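Local atomic coordinates of KaiC domain-containing protein (Pyrococcus horikoshii, PDB entry 2ZTS), a protein that binds ADP and magnesium in a KaiC-like P-loop domain and is probably an ATP-binding protein. Residues 188-192 with 193-197; 166-169 with 170-173. All coordinates share one frame; numbering follows the deposited sequence.

Contact 1: 188-192 with 193-197; sequences KLSRY and GIEEF
Ser-190 and Glu-196 meet within the loop joining strands 174-179 and 201-209 of the P-loop NTPase core, where the chain turns at 188-197 and two glutamates fold back over the residues before them. Among the hydroxyl-centred bonds, Ser-190 OG donates to Glu-196 OE1 at 2.6 Å on the syn side of the carboxylate, and accepts the amide N of Gly-193 at 3.1 Å. With chi1 at 60°, OG lies between the backbone N and the carbonyl carbon, where it meets Glu-196 OE1 and Gly-193 N. Lys-188 NZ gives a stronger bond to Ser-190 O (2.8 Å) than to the hydroxyl; its charge lies 4.3 Å from Glu-196 OE2, beyond a salt bridge.

The second carboxylate collects backbone amides. Glu-195 OE1 accepts Ile-194 N at 3.2 Å, nearly along the C-O axis, and weakly Tyr-192 N; OE2 weakly accepts Arg-191 N and is hydrogen-bonded to Thr-179 OG1. A leucine in place of Glu-195 would probably leave these amides and the Thr-179 hydroxyl without their shared acceptor.

Arg-191 CG sits over the centre of the Tyr-192 ring, and Glu-154 OE2 forms a salt bridge with Arg-191 NH2 and a hydrogen bond with Tyr-192 OH. Gly-193 O accepts Arg-191 NH1 of a neighbouring subunit. Within the chain, Arg-191 NE donates a hydrogen bond to Tyr-192 OH at 2.9 Å (164°), the oxygen lying close to the guanidinium plane.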
loop_
_atom_site.group_PDB
_atom_site.type_symbol
_atom_site.label_atom_id
_atom_site.label_comp_id
_atom_site.label_asym_id
_atom_site.label_seq_id
_atom_site.Cartn_x
_atom_site.Cartn_y
_atom_site.Cartn_z
ATOM N N LYS C 188 9.114 3.407 -7.753
ATOM C CA LYS C 188 9.344 4.872 -7.697
ATOM C C LYS C 188 10.703 5.330 -8.335
ATOM O O LYS C 188 11.756 4.822 -8.024
ATOM C CB LYS C 188 9.190 5.415 -6.257
ATOM C CG LYS C 188 7.782 5.835 -5.879
ATOM C CD LYS C 188 7.733 7.152 -5.052
ATOM C CE LYS C 188 7.289 8.397 -5.890
ATOM N NZ LYS C 188 8.297 8.864 -6.957
ATOM N N LEU C 189 10.651 6.320 -9.211
ATOM C CA LEU C 189 11.886 6.919 -9.738
ATOM C C LEU C 189 12.570 7.828 -8.700
ATOM O O LEU C 189 13.797 7.959 -8.656
ATOM C CB LEU C 189 11.516 7.770 -10.919
ATOM C CG LEU C 189 12.587 8.027 -11.920
ATOM C CD1 LEU C 189 13.160 6.684 -12.442
ATOM C CD2 LEU C 189 11.919 8.878 -13.048
ATOM N N SER C 190 11.757 8.476 -7.885
ATOM C CA SER C 190 12.246 9.442 -6.912
ATOM C C SER C 190 11.577 9.280 -5.550
ATOM O O SER C 190 10.631 8.562 -5.420
ATOM C CB SER C 190 11.906 10.813 -7.420
ATOM O OG SER C 190 10.506 10.929 -7.563
ATOM N N ARG C 191 12.050 10.030 -4.571
ATOM C CA ARG C 191 11.537 9.976 -3.235
ATOM C C ARG C 191 10.150 10.562 -3.179
ATOM O O ARG C 191 9.288 9.977 -2.530
ATOM C CB ARG C 191 12.444 10.797 -2.297
ATOM C CG ARG C 191 12.010 10.701 -0.853
ATOM C CD ARG C 191 13.091 11.073 0.128
ATOM N NE ARG C 191 12.532 11.382 1.422
ATOM C CZ ARG C 191 12.532 10.587 2.484
ATOM N NH1 ARG C 191 13.030 9.354 2.454
ATOM N NH2 ARG C 191 11.933 11.025 3.581
ATOM N N TYR C 192 9.945 11.734 -3.799
ATOM C CA TYR C 192 8.677 12.504 -3.625
ATOM C C TYR C 192 7.677 12.413 -4.781
ATOM O O TYR C 192 6.504 12.711 -4.613
ATOM C CB TYR C 192 8.955 13.994 -3.257
ATOM C CG TYR C 192 9.653 14.078 -1.949
ATOM C CD1 TYR C 192 9.017 13.687 -0.767
ATOM C CD2 TYR C 192 10.952 14.493 -1.881
ATOM C CE1 TYR C 192 9.717 13.722 0.481
ATOM C CE2 TYR C 192 11.652 14.500 -0.691
ATOM C CZ TYR C 192 11.028 14.124 0.491
ATOM O OH TYR C 192 11.783 14.185 1.644
ATOM N N GLY C 193 8.136 11.970 -5.941
ATOM C CA GLY C 193 7.270 11.907 -7.137
ATOM C C GLY C 193 7.185 13.221 -7.868
ATOM O O GLY C 193 6.306 13.399 -8.721
ATOM N N ILE C 194 8.088 14.141 -7.542
ATOM C CA ILE C 194 8.024 15.533 -8.035
ATOM C C ILE C 194 9.349 15.912 -8.732
ATOM O O ILE C 194 9.370 16.678 -9.669
ATOM C CB ILE C 194 7.748 16.479 -6.845
ATOM C CG1 ILE C 194 6.424 16.107 -6.133
ATOM C CG2 ILE C 194 7.707 17.870 -7.293
ATOM C CD1 ILE C 194 6.214 16.787 -4.762
ATOM N N GLU C 195 10.456 15.412 -8.188
ATOM C CA GLU C 195 11.771 15.787 -8.606
ATOM C C GLU C 195 11.942 15.686 -10.134
ATOM O O GLU C 195 12.615 16.525 -10.736
ATOM C CB GLU C 195 12.798 14.886 -7.909
ATOM C CG GLU C 195 12.849 15.040 -6.408
ATOM C CD GLU C 195 12.025 13.987 -5.654
ATOM O OE1 GLU C 195 10.798 13.960 -5.851
ATOM O OE2 GLU C 195 12.641 13.158 -4.931
ATOM N N GLU C 196 11.442 14.600 -10.729
ATOM C CA GLU C 196 11.540 14.373 -12.187
ATOM C C GLU C 196 10.817 15.427 -13.056
ATOM O O GLU C 196 11.182 15.619 -14.224
ATOM C CB GLU C 196 10.995 12.982 -12.530
ATOM C CG GLU C 196 9.581 12.747 -12.041
ATOM C CD GLU C 196 9.480 11.999 -10.709
ATOM O OE1 GLU C 196 10.153 12.337 -9.709
ATOM O OE2 GLU C 196 8.641 11.123 -10.623
ATOM N N PHE C 197 9.814 16.112 -12.508
ATOM C CA PHE C 197 9.170 17.209 -13.215
ATOM C C PHE C 197 9.997 18.505 -13.361
ATOM O O PHE C 197 9.527 19.426 -14.024
ATOM C CB PHE C 197 7.799 17.526 -12.605
ATOM C CG PHE C 197 6.847 16.398 -12.740
ATOM C CD1 PHE C 197 6.148 16.217 -13.924
ATOM C CD2 PHE C 197 6.745 15.449 -11.741
ATOM C CE1 PHE C 197 5.329 15.148 -14.078
ATOM C CE2 PHE C 197 5.908 14.381 -11.882
ATOM C CZ PHE C 197 5.206 14.212 -13.034
#

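Contact 2: 166-169 with 170-173; sequences TILL and EMGV
Thr-166 O accepts the amide N of Glu-170 at 3.3 Å, the first of three successive i to i+4 backbone bonds. The next is shorter, with Met-171 N to Ile-167 O at 3.0 Å. Gly-172 N then reaches Leu-168 O, also at 3.0 Å but with a more bent N-H...O angle of 142°. The Thr-166 hydroxyl is satisfied within the same helix, through OG1 and Lys-163 O.

These bonds form the C-terminal turn of helix 157-171, which leads into strand 174-179 of the central sheet. Strands 138-142 and 174-179 are parallel neighbours in that sheet, and with the helix between them in the chain they are consistent with a beta-alpha-beta crossover. Gly-172 is the first residue to leave helical angles, and its positive phi (56°) turns the chain out of the helix, a conformation that favours glycine.

Apolar side chains line one side of the turn. Met-171, modelled as selenomethionine, lies alongside Ile-167 and points the same way, while its side chain crosses that of Leu-168. Both Leu-168 and Met-171 touch Leu-139 of strand 138-142, while Met-171 also packs on Tyr-128 and Val-131 of helix 120-134.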
loop_
_atom_site.group_PDB
_atom_site.type_symbol
_atom_site.label_atom_id
_atom_site.label_comp_id
_atom_site.label_asym_id
_atom_site.label_seq_id
_atom_site.Cartn_x
_atom_site.Cartn_y
_atom_site.Cartn_z
ATOM N N THR C 166 12.745 27.641 -10.974
ATOM C CA THR C 166 12.761 28.982 -11.513
ATOM C C THR C 166 14.202 29.546 -11.496
ATOM O O THR C 166 14.611 30.129 -12.484
ATOM C CB THR C 166 11.781 29.966 -10.782
ATOM O OG1 THR C 166 12.191 30.118 -9.420
ATOM C CG2 THR C 166 10.390 29.429 -10.663
ATOM N N ILE C 167 14.960 29.351 -10.408
ATOM C CA ILE C 167 16.311 29.861 -10.415
ATOM C C ILE C 167 17.268 29.029 -11.293
ATOM O O ILE C 167 18.129 29.621 -11.876
ATOM C CB ILE C 167 16.924 30.154 -8.983
ATOM C CG1 ILE C 167 17.376 28.880 -8.327
ATOM C CG2 ILE C 167 15.956 30.833 -8.081
ATOM C CD1 ILE C 167 18.714 28.458 -8.788
ATOM N N LEU C 168 17.116 27.711 -11.411
ATOM C CA LEU C 168 17.899 26.929 -12.385
ATOM C C LEU C 168 17.785 27.428 -13.840
ATOM O O LEU C 168 18.781 27.556 -14.534
ATOM C CB LEU C 168 17.569 25.413 -12.338
ATOM C CG LEU C 168 17.868 24.711 -11.010
ATOM C CD1 LEU C 168 17.273 23.271 -10.912
ATOM C CD2 LEU C 168 19.437 24.717 -10.728
ATOM N N LEU C 169 16.567 27.678 -14.275
ATOM C CA LEU C 169 16.269 28.180 -15.601
ATOM C C LEU C 169 16.979 29.553 -15.812
ATOM O O LEU C 169 17.585 29.797 -16.848
ATOM C CB LEU C 169 14.718 28.311 -15.767
ATOM C CG LEU C 169 13.886 27.145 -16.381
ATOM C CD1 LEU C 169 14.420 25.754 -16.031
ATOM C CD2 LEU C 169 12.351 27.225 -16.045
ATOM N N GLU C 170 16.947 30.396 -14.795
ATOM C CA GLU C 170 17.575 31.724 -14.870
ATOM C C GLU C 170 19.068 31.617 -14.979
ATOM O O GLU C 170 19.676 32.341 -15.763
ATOM C CB GLU C 170 17.288 32.534 -13.621
ATOM C CG GLU C 170 16.458 33.771 -13.824
ATOM C CD GLU C 170 15.892 34.209 -12.500
ATOM O OE1 GLU C 170 14.762 33.741 -12.139
ATOM O OE2 GLU C 170 16.607 34.972 -11.803
HETATM N N MSE C 171 19.671 30.716 -14.214
HETATM C CA MSE C 171 21.116 30.622 -14.181
HETATM C C MSE C 171 21.648 29.920 -15.419
HETATM O O MSE C 171 22.779 30.160 -15.825
HETATM C CB MSE C 171 21.581 29.879 -12.956
HETATM C CG MSE C 171 21.449 30.677 -11.701
HETATM SE SE MSE C 171 22.145 29.697 -10.084
HETATM C CE MSE C 171 21.294 27.893 -10.313
ATOM N N GLY C 172 20.856 29.059 -16.037
ATOM C CA GLY C 172 21.340 28.344 -17.198
ATOM C C GLY C 172 22.616 27.537 -17.028
ATOM O O GLY C 172 23.346 27.404 -18.003
ATOM N N VAL C 173 22.913 26.997 -15.828
ATOM C CA VAL C 173 24.102 26.122 -15.668
ATOM C C VAL C 173 23.736 24.647 -15.890
ATOM O O VAL C 173 22.617 24.312 -16.093
ATOM C CB VAL C 173 24.875 26.331 -14.339
ATOM C CG1 VAL C 173 25.428 27.762 -14.295
ATOM C CG2 VAL C 173 24.014 26.060 -13.076
#

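In the fold
Following the chain from the N terminus, contact 2 comes first, at the end of helix 157-171, where the chain turns into strand 174-179. Contact 1 opens later, in the loop between that strand and strand 201-209. The two are in series, neither nested nor crossing: 166-173 closes before 188-197 begins. Their centres lie 20 Å apart and their nearest atoms about 8 Å, without touching. Helix 157-171 relates them, since its earlier part, at Ile-157, Arg-158 and Leu-161, meets Tyr-192, Ile-194 and Glu-195, whereas its last turn packs on helix 120-134 and strand 138-142. Contact 1 also lies nearer the nucleotide, with the side chain of Glu-196 about 8 Å from a bound ADP.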